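Local coordinates for Carboxylesterase/phospholipase family protein (Francisella tularensis subsp. tularensis, PDB 4F21) that is a serine hydrolase of the alpha/beta-hydrolase superfamily that probably cleaves carboxylic esters, at residues Ala162-Trp170 against Leu197-Lys208. Sequence-based numbering, arbitrary orientation.
Sequences ALSTYLPAW and LPEVLGHDLSDK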
# COMPACT_ATOMS: atom_id res chain seq x y z
N ALA A 162 -2.86 -2.59 -1.97
CA ALA A 162 -3.29 -2.64 -0.58
C ALA A 162 -3.42 -4.09 -0.12
O ALA A 162 -4.14 -4.88 -0.73
CB ALA A 162 -4.60 -1.90 -0.40
N LEU A 163 -2.71 -4.42 0.95
CA LEU A 163 -2.68 -5.78 1.47
C LEU A 163 -2.97 -5.77 2.96
O LEU A 163 -2.16 -5.29 3.75
CB LEU A 163 -1.31 -6.41 1.23
CG LEU A 163 -0.75 -6.38 -0.20
CD1 LEU A 163 0.76 -6.31 -0.17
CD2 LEU A 163 -1.21 -7.60 -0.97
N SER A 164 -4.13 -6.30 3.34
CA SER A 164 -4.53 -6.43 4.74
C SER A 164 -4.58 -5.09 5.45
O SER A 164 -4.16 -4.98 6.60
CB SER A 164 -3.58 -7.38 5.47
OG SER A 164 -3.33 -8.53 4.69
N THR A 165 -5.12 -4.08 4.78
CA THR A 165 -5.09 -2.72 5.31
C THR A 165 -6.45 -2.01 5.28
O THR A 165 -7.15 -2.01 4.26
CB THR A 165 -4.07 -1.85 4.55
OG1 THR A 165 -2.77 -2.44 4.65
CG2 THR A 165 -4.03 -0.47 5.14
N TYR A 166 -6.80 -1.40 6.40
CA TYR A 166 -8.03 -0.62 6.52
C TYR A 166 -7.80 0.82 6.07
O TYR A 166 -6.69 1.20 5.71
CB TYR A 166 -8.57 -0.68 7.95
CG TYR A 166 -7.74 0.07 8.99
CD1 TYR A 166 -6.35 -0.04 9.02
CD2 TYR A 166 -8.35 0.87 9.94
CE1 TYR A 166 -5.61 0.64 9.96
CE2 TYR A 166 -7.62 1.55 10.89
CZ TYR A 166 -6.25 1.43 10.90
OH TYR A 166 -5.52 2.12 11.84
N LEU A 167 -8.86 1.62 6.09
CA LEU A 167 -8.78 3.00 5.63
C LEU A 167 -9.15 3.98 6.74
O LEU A 167 -10.31 4.39 6.85
CB LEU A 167 -9.70 3.20 4.42
CG LEU A 167 -9.27 4.20 3.35
CD1 LEU A 167 -7.82 3.97 2.95
CD2 LEU A 167 -10.17 4.08 2.13
N PRO A 168 -8.17 4.37 7.57
CA PRO A 168 -8.39 5.24 8.73
C PRO A 168 -8.43 6.71 8.33
O PRO A 168 -7.96 7.07 7.26
CB PRO A 168 -7.15 4.99 9.58
CG PRO A 168 -6.09 4.73 8.59
CD PRO A 168 -6.75 3.97 7.46
N ALA A 169 -9.00 7.54 9.21
CA ALA A 169 -9.07 8.99 9.00
C ALA A 169 -9.63 9.35 7.63
O ALA A 169 -9.19 10.31 7.00
CB ALA A 169 -7.70 9.63 9.20
N TRP A 170 -10.60 8.56 7.17
CA TRP A 170 -11.21 8.77 5.86
C TRP A 170 -11.85 10.16 5.76
O TRP A 170 -11.94 10.72 4.67
CB TRP A 170 -12.23 7.67 5.56
CG TRP A 170 -13.01 7.87 4.29
CD1 TRP A 170 -14.32 8.21 4.17
CD2 TRP A 170 -12.51 7.74 2.95
NE1 TRP A 170 -14.67 8.29 2.85
CE2 TRP A 170 -13.58 8.01 2.08
CE3 TRP A 170 -11.26 7.42 2.41
CZ2 TRP A 170 -13.44 7.97 0.69
CZ3 TRP A 170 -11.13 7.38 1.03
CH2 TRP A 170 -12.21 7.65 0.19
N LEU A 197 -6.90 -7.39 11.63
CA LEU A 197 -7.47 -6.39 10.74
C LEU A 197 -8.58 -7.06 9.92
O LEU A 197 -8.33 -7.51 8.80
CB LEU A 197 -6.37 -5.83 9.83
CG LEU A 197 -6.49 -4.41 9.26
CD1 LEU A 197 -7.52 -3.59 10.00
CD2 LEU A 197 -5.13 -3.73 9.32
N PRO A 198 -9.80 -7.13 10.48
CA PRO A 198 -10.94 -7.87 9.93
C PRO A 198 -11.25 -7.54 8.47
O PRO A 198 -10.89 -6.46 7.99
CB PRO A 198 -12.10 -7.44 10.84
CG PRO A 198 -11.44 -7.12 12.14
CD PRO A 198 -10.13 -6.48 11.76
N GLU A 199 -11.94 -8.45 7.79
CA GLU A 199 -12.15 -8.36 6.34
C GLU A 199 -13.06 -7.21 5.91
O GLU A 199 -12.85 -6.62 4.84
CB GLU A 199 -12.69 -9.69 5.80
CG GLU A 199 -12.67 -9.78 4.28
CD GLU A 199 -13.49 -10.93 3.74
OE1 GLU A 199 -13.68 -10.99 2.50
OE2 GLU A 199 -13.94 -11.77 4.54
N VAL A 200 -14.05 -6.90 6.73
CA VAL A 200 -15.00 -5.83 6.43
C VAL A 200 -14.34 -4.45 6.35
O VAL A 200 -14.92 -3.51 5.80
CB VAL A 200 -16.16 -5.78 7.44
CG1 VAL A 200 -17.08 -6.98 7.26
CG2 VAL A 200 -15.62 -5.72 8.87
N LEU A 201 -13.14 -4.34 6.89
CA LEU A 201 -12.36 -3.11 6.81
C LEU A 201 -11.63 -3.03 5.47
O LEU A 201 -11.40 -1.94 4.94
CB LEU A 201 -11.38 -3.03 7.98
CG LEU A 201 -12.05 -3.08 9.36
CD1 LEU A 201 -11.03 -3.03 10.48
CD2 LEU A 201 -13.06 -1.95 9.50
N GLY A 202 -11.28 -4.19 4.92
CA GLY A 202 -10.73 -4.26 3.58
C GLY A 202 -11.82 -3.98 2.57
O GLY A 202 -11.59 -3.27 1.58
N HIS A 203 -13.00 -4.54 2.81
CA HIS A 203 -14.18 -4.20 2.04
C HIS A 203 -14.44 -2.71 2.16
O HIS A 203 -14.86 -2.07 1.20
CB HIS A 203 -15.41 -4.96 2.53
CG HIS A 203 -15.48 -6.38 2.07
ND1 HIS A 203 -15.94 -6.74 0.82
CD2 HIS A 203 -15.15 -7.54 2.69
CE1 HIS A 203 -15.89 -8.05 0.69
NE2 HIS A 203 -15.41 -8.56 1.81
N ASP A 204 -14.18 -2.16 3.34
CA ASP A 204 -14.37 -0.73 3.58
C ASP A 204 -13.42 0.12 2.73
O ASP A 204 -13.84 1.10 2.12
CB ASP A 204 -14.19 -0.40 5.07
CG ASP A 204 -14.51 1.04 5.39
OD1 ASP A 204 -15.45 1.60 4.79
OD2 ASP A 204 -13.82 1.63 6.26
N LEU A 205 -12.15 -0.27 2.68
CA LEU A 205 -11.17 0.43 1.85
C LEU A 205 -11.53 0.33 0.37
O LEU A 205 -11.56 1.34 -0.34
CB LEU A 205 -9.76 -0.14 2.09
CG LEU A 205 -8.58 0.38 1.26
CD1 LEU A 205 -7.33 0.47 2.12
CD2 LEU A 205 -8.31 -0.51 0.05
N SER A 206 -11.81 -0.89 -0.09
CA SER A 206 -12.13 -1.13 -1.50
C SER A 206 -13.38 -0.37 -1.95
O SER A 206 -13.39 0.25 -3.01
CB SER A 206 -12.32 -2.62 -1.76
OG SER A 206 -12.74 -2.85 -3.10
N ASP A 207 -14.42 -0.42 -1.13
CA ASP A 207 -15.68 0.26 -1.43
C ASP A 207 -15.51 1.78 -1.38
O ASP A 207 -16.00 2.49 -2.26
CB ASP A 207 -16.79 -0.18 -0.48
CG ASP A 207 -17.44 -1.49 -0.90
OD1 ASP A 207 -18.35 -1.45 -1.75
OD2 ASP A 207 -17.05 -2.55 -0.38
N LYS A 208 -14.82 2.26 -0.35
CA LYS A 208 -14.59 3.70 -0.21
C LYS A 208 -13.65 4.25 -1.28
O LYS A 208 -13.59 5.46 -1.50
CB LYS A 208 -14.10 4.06 1.20
CG LYS A 208 -15.20 4.04 2.25
CD LYS A 208 -14.79 4.78 3.53
CE LYS A 208 -13.58 4.13 4.19
NZ LYS A 208 -13.42 4.57 5.61
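Lys208 lies along one face of the Trp170 indole, the two side chains running in opposite directions. Its CD sits 3.5 Å from the centroid of the five-membered ring of Trp170, only 7° off the ring normal, a CH-pi contact. The bend of the lysine chain at chi3 (-62°) brings NZ back beside Trp170 CB, where it meets Asp204. There Lys208 NZ forms a salt bridge with Asp204 OD2 at 3.0 Å, on the syn side but tilted out of the carboxylate plane. A weak hydrogen bond joins Lys208 NZ to Leu167 O at 3.4 Å. The ammonium group is thus held between its own helix and the loop 164-169.

Further in, the contact is mainly apolar. Leu167 and Leu205 cross at about a right angle, with Leu167 CD1 3.6 Å from Leu205 CD1. Thr165 O also lies 3.3 Å from Leu205 CD1. The other branch of Leu205, CD2, reaches back to Ala162 CB on the strand. Tyr166 meets the helix through its CB, 3.7 Å from Leu201 CB. Its chi1 of 69° sets the ring across Leu197, whose CD1 approaches obliquely. Tyr166 OH is hydrogen-bonded to Asn82 OD1.

Leu197 touches His226, and its N bonds to Asp194 OD1; with Ser140 these probably form the catalytic triad. Beside this likely site, the end of strand 159-163 joins helix 199-210, flanking the mostly parallel sheet of the alpha/beta-hydrolase fold.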